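PDB 4MU6: kinectin 1 (Kinesin receptor) from Legionella pneumophila, which is a Legionella effector of unknown function, represented here by the largely helical N-terminal coiled-coil part of a longer, probably membrane-inserted protein. Local coordinates for residues K95-K98 with E99-R103; N106-P109 with T110-E114; Q179-N182 with N183-L187. All blocks are in the same frame, centred on the assembly; numbering follows the deposited sequence.

Interaction 1: K95-K98 with E99-R103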
ATOM      1  N   LYS A  95      -2.885   7.768 -33.655  1.00 38.66           N
ATOM      2  CA  LYS A  95      -1.865   8.127 -34.633  1.00 35.80           C
ATOM      3  C   LYS A  95      -2.372   7.882 -36.062  1.00 36.03           C
ATOM      4  O   LYS A  95      -2.178   8.704 -36.954  1.00 34.44           O
ATOM      5  CB  LYS A  95      -0.584   7.337 -34.368  1.00 34.77           C
ATOM      6  CG  LYS A  95       0.519   7.570 -35.381  1.00 46.57           C
ATOM      7  CD  LYS A  95       1.778   6.778 -35.009  1.00 48.02           C
ATOM      8  CE  LYS A  95       2.962   7.165 -35.883  1.00 55.54           C
ATOM      9  NZ  LYS A  95       2.815   6.666 -37.278  1.00 57.10           N
ATOM     10  N   LYS A  96      -3.044   6.755 -36.258  1.00 36.47           N
ATOM     11  CA  LYS A  96      -3.571   6.383 -37.562  1.00 41.98           C
ATOM     12  C   LYS A  96      -4.768   7.255 -37.931  1.00 39.99           C
ATOM     13  O   LYS A  96      -4.957   7.621 -39.083  1.00 37.24           O
ATOM     14  CB  LYS A  96      -3.979   4.910 -37.562  1.00 46.54           C
ATOM     15  CG  LYS A  96      -2.838   3.963 -37.194  1.00 59.91           C
ATOM     16  CD  LYS A  96      -3.298   2.518 -37.109  1.00 71.82           C
ATOM     17  CE  LYS A  96      -2.134   1.571 -36.813  1.00 73.85           C
ATOM     18  NZ  LYS A  96      -2.563   0.143 -36.837  1.00 71.82           N
ATOM     19  N   LEU A  97      -5.588   7.570 -36.942  1.00 39.55           N
ATOM     20  CA  LEU A  97      -6.730   8.418 -37.171  1.00 40.82           C
ATOM     21  C   LEU A  97      -6.275   9.827 -37.530  1.00 37.65           C
ATOM     22  O   LEU A  97      -6.800  10.441 -38.456  1.00 38.54           O
ATOM     23  CB  LEU A  97      -7.605   8.446 -35.929  1.00 43.79           C
ATOM     24  CG  LEU A  97      -8.918   9.206 -36.094  1.00 45.73           C
ATOM     25  CD1 LEU A  97      -9.757   8.608 -37.227  1.00 43.27           C
ATOM     26  CD2 LEU A  97      -9.678   9.171 -34.771  1.00 41.95           C
ATOM     27  N   LYS A  98      -5.305  10.341 -36.779  1.00 43.47           N
ATOM     28  CA  LYS A  98      -4.787  11.682 -37.020  1.00 42.30           C
ATOM     29  C   LYS A  98      -4.265  11.808 -38.448  1.00 37.85           C
ATOM     30  O   LYS A  98      -4.523  12.804 -39.116  1.00 42.61           O
ATOM     31  CB  LYS A  98      -3.699  12.037 -36.013  1.00 37.28           C
ATOM     32  CG  LYS A  98      -3.007  13.355 -36.296  1.00 41.30           C
ATOM     33  CD  LYS A  98      -2.118  13.748 -35.137  1.00 48.41           C
ATOM     34  CE  LYS A  98      -1.568  15.153 -35.324  1.00 53.35           C
ATOM     35  NZ  LYS A  98      -0.993  15.682 -34.057  1.00 50.69           N
ATOM     36  N   GLU A  99      -3.566  10.780 -38.920  1.00 33.39           N
ATOM     37  CA  GLU A  99      -3.080  10.751 -40.292  1.00 39.21           C
ATOM     38  C   GLU A  99      -4.208  10.767 -41.332  1.00 33.67           C
ATOM     39  O   GLU A  99      -4.143  11.531 -42.276  1.00 31.01           O
ATOM     40  CB  GLU A  99      -2.179   9.540 -40.524  1.00 44.16           C
ATOM     41  CG  GLU A  99      -0.835   9.633 -39.833  1.00 63.18           C
ATOM     42  CD  GLU A  99      -0.071   8.315 -39.852  1.00 69.30           C
ATOM     43  OE1 GLU A  99      -0.568   7.347 -40.470  1.00 75.44           O
ATOM     44  OE2 GLU A  99       1.022   8.250 -39.245  1.00 61.14           O
ATOM     45  N   VAL A 100      -5.224   9.921 -41.181  1.00 33.23           N
ATOM     46  CA  VAL A 100      -6.303   9.916 -42.177  1.00 32.03           C
ATOM     47  C   VAL A 100      -7.099  11.221 -42.156  1.00 29.48           C
ATOM     48  O   VAL A 100      -7.377  11.786 -43.213  1.00 40.38           O
ATOM     49  CB  VAL A 100      -7.246   8.684 -42.092  1.00 50.31           C
ATOM     50  CG1 VAL A 100      -6.471   7.403 -42.336  1.00 51.84           C
ATOM     51  CG2 VAL A 100      -7.970   8.626 -40.766  1.00 50.32           C
ATOM     52  N   LEU A 101      -7.425  11.721 -40.963  1.00 29.73           N
ATOM     53  CA  LEU A 101      -8.198  12.956 -40.852  1.00 38.88           C
ATOM     54  C   LEU A 101      -7.451  14.113 -41.494  1.00 38.45           C
ATOM     55  O   LEU A 101      -8.050  14.975 -42.137  1.00 39.10           O
ATOM     56  CB  LEU A 101      -8.486  13.292 -39.394  1.00 37.76           C
ATOM     57  CG  LEU A 101      -9.436  12.369 -38.632  1.00 34.67           C
ATOM     58  CD1 LEU A 101      -9.362  12.723 -37.174  1.00 30.61           C
ATOM     59  CD2 LEU A 101     -10.875  12.495 -39.154  1.00 30.11           C
ATOM     60  N   THR A 102      -6.136  14.114 -41.326  1.00 38.92           N
ATOM     61  CA  THR A 102      -5.315  15.215 -41.795  1.00 34.68           C
ATOM     62  C   THR A 102      -5.111  15.095 -43.288  1.00 31.76           C
ATOM     63  O   THR A 102      -5.076  16.091 -43.990  1.00 30.45           O
ATOM     64  CB  THR A 102      -3.967  15.224 -41.077  1.00 33.41           C
ATOM     65  OG1 THR A 102      -4.192  15.375 -39.666  1.00 36.73           O
ATOM     66  CG2 THR A 102      -3.083  16.361 -41.574  1.00 30.50           C
ATOM     67  N   ARG A 103      -4.983  13.864 -43.771  1.00 30.22           N
ATOM     68  CA  ARG A 103      -4.856  13.643 -45.196  1.00 30.65           C
ATOM     69  C   ARG A 103      -6.135  14.126 -45.877  1.00 36.97           C
ATOM     70  O   ARG A 103      -6.076  14.798 -46.903  1.00 33.86           O
ATOM     71  CB  ARG A 103      -4.576  12.166 -45.487  1.00 28.93           C
ATOM     72  CG  ARG A 103      -4.522  11.795 -46.956  1.00 37.90           C
ATOM     73  CD  ARG A 103      -4.176  10.321 -47.134  1.00 42.09           C
ATOM     74  NE  ARG A 103      -2.896  10.008 -46.500  1.00 41.00           N
ATOM     75  CZ  ARG A 103      -2.734   9.128 -45.517  1.00 39.29           C
ATOM     76  NH1 ARG A 103      -3.768   8.432 -45.048  1.00 40.34           N
ATOM     77  NH2 ARG A 103      -1.528   8.931 -45.013  1.00 44.15           N
TER

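Interaction 2: N106-P109 with T110-E114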
ATOM      1  N   ASN A 106      -6.363  18.124 -45.821  1.00 39.23           N
ATOM      2  CA  ASN A 106      -5.485  18.770 -46.802  1.00 39.39           C
ATOM      3  C   ASN A 106      -6.018  18.669 -48.229  1.00 41.20           C
ATOM      4  O   ASN A 106      -5.496  19.319 -49.136  1.00 42.90           O
ATOM      5  CB  ASN A 106      -4.064  18.196 -46.741  1.00 37.54           C
ATOM      6  CG  ASN A 106      -3.409  18.412 -45.394  1.00 45.25           C
ATOM      7  OD1 ASN A 106      -3.672  19.406 -44.717  1.00 50.53           O
ATOM      8  ND2 ASN A 106      -2.565  17.475 -44.990  1.00 45.88           N
ATOM      9  N   HIS A 107      -7.056  17.860 -48.434  1.00 32.90           N
ATOM     10  CA  HIS A 107      -7.617  17.695 -49.773  1.00 30.19           C
ATOM     11  C   HIS A 107      -8.957  18.406 -49.966  1.00 38.01           C
ATOM     12  O   HIS A 107      -9.371  18.674 -51.093  1.00 37.16           O
ATOM     13  CB  HIS A 107      -7.733  16.213 -50.141  1.00 28.35           C
ATOM     14  CG  HIS A 107      -8.162  15.982 -51.561  1.00 38.35           C
ATOM     15  ND1 HIS A 107      -7.558  16.610 -52.632  1.00 36.24           N
ATOM     16  CD2 HIS A 107      -9.140  15.201 -52.084  1.00 34.85           C
ATOM     17  CE1 HIS A 107      -8.140  16.220 -53.753  1.00 41.04           C
ATOM     18  NE2 HIS A 107      -9.105  15.368 -53.448  1.00 45.94           N
ATOM     19  N   ILE A 108      -9.631  18.720 -48.866  1.00 47.50           N
ATOM     20  CA  ILE A 108     -10.952  19.358 -48.929  1.00 37.84           C
ATOM     21  C   ILE A 108     -11.022  20.719 -49.686  1.00 44.40           C
ATOM     22  O   ILE A 108     -11.941  20.926 -50.477  1.00 47.98           O
ATOM     23  CB  ILE A 108     -11.602  19.439 -47.528  1.00 36.86           C
ATOM     24  CG1 ILE A 108     -11.846  18.028 -46.992  1.00 40.29           C
ATOM     25  CG2 ILE A 108     -12.903  20.226 -47.572  1.00 38.41           C
ATOM     26  CD1 ILE A 108     -12.524  17.982 -45.643  1.00 38.11           C
ATOM     27  N   PRO A 109     -10.060  21.638 -49.454  1.00 43.24           N
ATOM     28  CA  PRO A 109     -10.026  22.878 -50.250  1.00 41.93           C
ATOM     29  C   PRO A 109      -9.931  22.630 -51.753  1.00 36.20           C
ATOM     30  O   PRO A 109     -10.537  23.359 -52.533  1.00 37.16           O
ATOM     31  CB  PRO A 109      -8.751  23.565 -49.766  1.00 35.50           C
ATOM     32  CG  PRO A 109      -8.594  23.086 -48.377  1.00 39.14           C
ATOM     33  CD  PRO A 109      -9.070  21.673 -48.363  1.00 34.42           C
ATOM     34  N   THR A 110      -9.182  21.612 -52.157  1.00 33.85           N
ATOM     35  CA  THR A 110      -9.141  21.230 -53.566  1.00 31.94           C
ATOM     36  C   THR A 110     -10.513  20.765 -54.087  1.00 38.69           C
ATOM     37  O   THR A 110     -10.965  21.204 -55.149  1.00 37.09           O
ATOM     38  CB  THR A 110      -8.087  20.156 -53.807  1.00 31.51           C
ATOM     39  OG1 THR A 110      -6.798  20.724 -53.563  1.00 36.87           O
ATOM     40  CG2 THR A 110      -8.150  19.630 -55.237  1.00 37.53           C
ATOM     41  N   GLN A 111     -11.169  19.894 -53.326  1.00 32.26           N
ATOM     42  CA  GLN A 111     -12.484  19.378 -53.682  1.00 29.22           C
ATOM     43  C   GLN A 111     -13.491  20.511 -53.812  1.00 31.94           C
ATOM     44  O   GLN A 111     -14.230  20.582 -54.797  1.00 31.92           O
ATOM     45  CB  GLN A 111     -12.980  18.389 -52.627  1.00 25.65           C
ATOM     46  CG  GLN A 111     -12.238  17.069 -52.637  1.00 37.86           C
ATOM     47  CD  GLN A 111     -12.505  16.238 -51.389  1.00 46.26           C
ATOM     48  OE1 GLN A 111     -12.083  16.590 -50.273  1.00 40.39           O
ATOM     49  NE2 GLN A 111     -13.219  15.136 -51.570  1.00 44.28           N
ATOM     50  N   ILE A 112     -13.527  21.383 -52.806  1.00 25.87           N
ATOM     51  CA  ILE A 112     -14.431  22.515 -52.834  1.00 37.06           C
ATOM     52  C   ILE A 112     -14.213  23.366 -54.083  1.00 39.60           C
ATOM     53  O   ILE A 112     -15.167  23.722 -54.764  1.00 39.19           O
ATOM     54  CB  ILE A 112     -14.303  23.360 -51.566  1.00 35.91           C
ATOM     55  CG1 ILE A 112     -14.958  22.612 -50.408  1.00 36.18           C
ATOM     56  CG2 ILE A 112     -14.963  24.733 -51.774  1.00 37.85           C
ATOM     57  CD1 ILE A 112     -14.569  23.130 -49.031  1.00 38.53           C
ATOM     58  N   SER A 113     -12.951  23.662 -54.385  1.00 39.15           N
ATOM     59  CA  SER A 113     -12.590  24.418 -55.580  1.00 38.57           C
ATOM     60  C   SER A 113     -13.089  23.726 -56.848  1.00 37.66           C
ATOM     61  O   SER A 113     -13.720  24.354 -57.695  1.00 44.34           O
ATOM     62  CB  SER A 113     -11.072  24.613 -55.637  1.00 42.53           C
ATOM     63  OG  SER A 113     -10.631  24.852 -56.960  1.00 42.34           O
ATOM     64  N   GLU A 114     -12.820  22.427 -56.949  1.00 35.99           N
ATOM     65  CA  GLU A 114     -13.295  21.583 -58.045  1.00 33.19           C
ATOM     66  C   GLU A 114     -14.818  21.622 -58.215  1.00 33.98           C
ATOM     67  O   GLU A 114     -15.327  21.841 -59.320  1.00 33.54           O
ATOM     68  CB  GLU A 114     -12.854  20.128 -57.828  1.00 36.07           C
ATOM     69  CG  GLU A 114     -11.384  19.837 -58.096  1.00 43.07           C
ATOM     70  CD  GLU A 114     -10.988  18.407 -57.718  1.00 51.95           C
ATOM     71  OE1 GLU A 114     -11.664  17.807 -56.850  1.00 54.35           O
ATOM     72  OE2 GLU A 114     -10.003  17.878 -58.285  1.00 51.97           O
TER
HETATM   73  O   HOH W   1      -6.618  21.223 -50.876  1.00 44.90           O

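Interaction 3: Q179-N182 with N183-L187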
ATOM      1  N   GLN A 179     -17.661  18.179 -43.570  1.00 31.42           N
ATOM      2  CA  GLN A 179     -16.583  17.214 -43.414  1.00 28.57           C
ATOM      3  C   GLN A 179     -15.392  17.910 -42.769  1.00 32.06           C
ATOM      4  O   GLN A 179     -14.732  17.361 -41.867  1.00 30.47           O
ATOM      5  CB  GLN A 179     -16.176  16.635 -44.771  1.00 31.74           C
ATOM      6  CG  GLN A 179     -15.166  15.501 -44.675  1.00 37.08           C
ATOM      7  CD  GLN A 179     -15.777  14.229 -44.093  1.00 44.06           C
ATOM      8  OE1 GLN A 179     -16.763  13.708 -44.615  1.00 50.60           O
ATOM      9  NE2 GLN A 179     -15.192  13.727 -43.007  1.00 36.56           N
ATOM     10  N   GLU A 180     -15.133  19.135 -43.221  1.00 28.14           N
ATOM     11  CA  GLU A 180     -13.997  19.900 -42.720  1.00 33.24           C
ATOM     12  C   GLU A 180     -14.085  20.180 -41.217  1.00 33.57           C
ATOM     13  O   GLU A 180     -13.171  19.858 -40.457  1.00 32.40           O
ATOM     14  CB  GLU A 180     -13.848  21.208 -43.494  1.00 39.55           C
ATOM     15  CG  GLU A 180     -12.671  22.063 -43.046  1.00 47.35           C
ATOM     16  CD  GLU A 180     -12.430  23.258 -43.970  1.00 61.55           C
ATOM     17  OE1 GLU A 180     -13.310  24.146 -44.041  1.00 60.81           O
ATOM     18  OE2 GLU A 180     -11.366  23.302 -44.628  1.00 64.80           O
ATOM     19  N   VAL A 181     -15.183  20.784 -40.785  1.00 35.68           N
ATOM     20  CA  VAL A 181     -15.315  21.115 -39.375  1.00 34.08           C
ATOM     21  C   VAL A 181     -15.349  19.845 -38.497  1.00 34.36           C
ATOM     22  O   VAL A 181     -14.777  19.834 -37.411  1.00 31.09           O
ATOM     23  CB  VAL A 181     -16.546  22.001 -39.123  1.00 35.39           C
ATOM     24  CG1 VAL A 181     -17.724  21.458 -39.873  1.00 43.13           C
ATOM     25  CG2 VAL A 181     -16.857  22.092 -37.646  1.00 39.27           C
ATOM     26  N   ASN A 182     -15.992  18.782 -38.973  1.00 34.44           N
ATOM     27  CA  ASN A 182     -16.002  17.512 -38.238  1.00 34.37           C
ATOM     28  C   ASN A 182     -14.625  16.887 -38.046  1.00 29.54           C
ATOM     29  O   ASN A 182     -14.303  16.385 -36.963  1.00 31.75           O
ATOM     30  CB  ASN A 182     -16.950  16.503 -38.881  1.00 30.68           C
ATOM     31  CG  ASN A 182     -18.389  16.803 -38.564  1.00 39.58           C
ATOM     32  OD1 ASN A 182     -18.667  17.558 -37.639  1.00 44.83           O
ATOM     33  ND2 ASN A 182     -19.310  16.221 -39.320  1.00 34.01           N
ATOM     34  N   ASN A 183     -13.822  16.892 -39.100  1.00 37.00           N
ATOM     35  CA  ASN A 183     -12.460  16.404 -38.972  1.00 35.56           C
ATOM     36  C   ASN A 183     -11.670  17.278 -38.017  1.00 36.14           C
ATOM     37  O   ASN A 183     -10.838  16.791 -37.262  1.00 32.74           O
ATOM     38  CB  ASN A 183     -11.771  16.289 -40.330  1.00 29.94           C
ATOM     39  CG  ASN A 183     -12.327  15.154 -41.155  1.00 41.44           C
ATOM     40  OD1 ASN A 183     -13.379  14.599 -40.827  1.00 36.06           O
ATOM     41  ND2 ASN A 183     -11.630  14.806 -42.240  1.00 44.63           N
ATOM     42  N   LYS A 184     -11.947  18.573 -38.012  1.00 44.05           N
ATOM     43  CA  LYS A 184     -11.254  19.429 -37.064  1.00 43.33           C
ATOM     44  C   LYS A 184     -11.633  19.112 -35.621  1.00 38.35           C
ATOM     45  O   LYS A 184     -10.767  19.088 -34.756  1.00 32.49           O
ATOM     46  CB  LYS A 184     -11.430  20.904 -37.390  1.00 45.29           C
ATOM     47  CG  LYS A 184     -10.383  21.402 -38.372  1.00 45.90           C
ATOM     48  CD  LYS A 184     -10.347  22.917 -38.415  1.00 41.80           C
ATOM     49  CE  LYS A 184     -11.253  23.450 -39.479  1.00 40.20           C
ATOM     50  NZ  LYS A 184     -11.318  24.938 -39.431  1.00 50.61           N
ATOM     51  N   ILE A 185     -12.915  18.852 -35.371  1.00 30.25           N
ATOM     52  CA  ILE A 185     -13.354  18.455 -34.035  1.00 29.45           C
ATOM     53  C   ILE A 185     -12.665  17.156 -33.603  1.00 35.28           C
ATOM     54  O   ILE A 185     -12.197  17.044 -32.474  1.00 35.94           O
ATOM     55  CB  ILE A 185     -14.893  18.340 -33.964  1.00 34.21           C
ATOM     56  CG1 ILE A 185     -15.517  19.735 -34.054  1.00 36.33           C
ATOM     57  CG2 ILE A 185     -15.352  17.626 -32.683  1.00 37.83           C
ATOM     58  CD1 ILE A 185     -17.003  19.745 -34.374  1.00 41.04           C
ATOM     59  N   LYS A 186     -12.567  16.197 -34.519  1.00 32.94           N
ATOM     60  CA  LYS A 186     -11.975  14.899 -34.196  1.00 35.96           C
ATOM     61  C   LYS A 186     -10.482  15.045 -33.959  1.00 34.24           C
ATOM     62  O   LYS A 186      -9.874  14.249 -33.253  1.00 31.74           O
ATOM     63  CB  LYS A 186     -12.218  13.903 -35.339  1.00 37.62           C
ATOM     64  CG  LYS A 186     -13.548  13.178 -35.297  1.00 39.35           C
ATOM     65  CD  LYS A 186     -13.894  12.617 -36.662  1.00 49.93           C
ATOM     66  CE  LYS A 186     -15.208  11.840 -36.648  1.00 54.81           C
ATOM     67  NZ  LYS A 186     -15.694  11.597 -38.042  1.00 55.61           N
ATOM     68  N   LEU A 187      -9.885  16.054 -34.583  1.00 33.58           N
ATOM     69  CA  LEU A 187      -8.479  16.295 -34.389  1.00 34.44           C
ATOM     70  C   LEU A 187      -8.275  16.891 -33.007  1.00 41.00           C
ATOM     71  O   LEU A 187      -7.317  16.547 -32.327  1.00 36.05           O
ATOM     72  CB  LEU A 187      -7.906  17.184 -35.484  1.00 30.06           C
ATOM     73  CG  LEU A 187      -7.645  16.485 -36.822  1.00 32.76           C
ATOM     74  CD1 LEU A 187      -7.078  17.488 -37.809  1.00 36.69           C
ATOM     75  CD2 LEU A 187      -6.692  15.306 -36.659  1.00 35.01           C
TER

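Interaction 1: K95-K98 with E99-R103
K95 and E99 form a salt bridge one helical turn apart, part of a local i to i+4 contact near the C-terminal end of the long helix 43-105. K95 NZ lies 3.1 Å from E99 OE2 and meets the carboxylate on its syn side, 23° out of its plane. The lysine chain runs extended as far as CE and then bends (chi4 -71°), which turns the ammonium toward the glutamate. Long, flexible charged chains suit this solvent-facing side.

On the side facing helix 158-217 the residues are leucines instead. L97 CG packs on L101 CD1 at 3.7 Å, and L97 CD1 also touches V100 CG2. L101 is buried against N183, K186 and L187, while L97 reaches I190.

T102 gives a third kind of contact. With OG1 set anti to its own carbonyl carbon (chi1 -60°), the hydroxyl folds back and donates to K98 O at 2.6 Å. The same oxygen accepts T102 N at 3.0 Å, and the two donors approach from opposite faces of the carbonyl plane. K98 O is thus gripped by two donors, and the threonine hydroxyl spends its hydrogen on its own helix's backbone, while the salt bridge pairs opposite charges on the exposed surface.

Interaction 2: N106-P109 with T110-E114
H107 and Q111 are joined where helix 108-127 begins: the backbone leaves a turn at N106 and H107 and winds up into regular i to i+4 bonding. Q111 N donates to H107 O at 3.1 Å, in the carbonyl plane, and I112 N to I108 O at 2.9 Å; S113 N follows on P109 O. P109 suits the first turn, since its ring nitrogen has no hydrogen to give and a residue there needs none.

Over this start the H107 imidazole swings forward along the helix, its CG anti to the backbone N (chi1 -174°), and lies against two side chains. H107 CD2 meets Q111 CD at 3.6 Å, with the ring and amide planes only 19° apart although the two chains cross at about a right angle. From the same side of the ring plane, further along the ring, T110 CG2 comes obliquely to 3.7 Å from H107 CE1. Q111 OE1 folds back to 3.6 Å from I108 CG1. I108 and I112, one turn apart, pack obliquely, I108 CG2 on I112 CD1 at 3.7 Å, and turn to Q179, L176 and F177 of helix 158-217.

T110 OG1 hydrogen-bonds a water at 2.7 Å, and that water donates to N106 O at 2.8 Å, tying the turn to the first helical turn. Proline in that first turn is characteristic of a helix N-terminus, here the restart of an antiparallel helical hairpin after a short break.

Interaction 3: Q179-N182 with N183-L187
The carboxamides of Q179 and N183, one turn apart on helix 158-217, meet obliquely, their planes 69° apart. Q179 NE2 donates to N183 OD1 at 3.0 Å, but the bond is bent, with an N-H...acceptor angle of 144°. The oxygen lies close to the plane of the glutamine amide, whereas the nitrogen comes in tilted from the plane of the asparagine carbonyl. Q179 reaches this position by a bend at its second torsion (chi2 71°), which turns its NE2 toward N183, one turn further on. A glutamine is long enough for that bend, and the shorter asparagine keeps its amide close to the backbone, where N183 N also donates to Q179 O at 3.0 Å.

On another side of the helix, E180 and K184 lie alongside each other and point the same way. Their aliphatic parts approach at E180 CG and K184 CE, 4.1 Å apart, while E180 OE1 and K184 NZ stay 5.1 Å from each other. The opposite charges are therefore near neighbours without a direct bond, and any attraction between them is probably modest. V181 and I185 run side by side as well, V181 CG2 being 4.0 Å from I185 CD1.

The amide pair faces the partner helix, 43-105: N183 ND2 donates to E104 OE1, so both ends of this buried amide are bonded. Q179 touches E104 too, and L187 packs on L105. Toward helix 108-127, E180 rests on I108.

Along the chain the order is interaction 1, interaction 2, interaction 3: the first lies near the end of helix 43-105, the second opens helix 108-127, and the third lies on helix 158-217, which runs back beside both. The centres of interactions 1 and 2 are about 17 Å apart; apart from adjoining in the sequence, their segments make no further contact. Interaction 3 bridges them, about 11 Å from interaction 1 and 15 Å from interaction 2. L101 CD1 lies 3.6 Å from K186 CB, while I108 CD1 lies 3.8 Å from Q179 CG. One continuous helix thus spans the break between two others, in an elongated arm within the N-terminal coiled-coil domain.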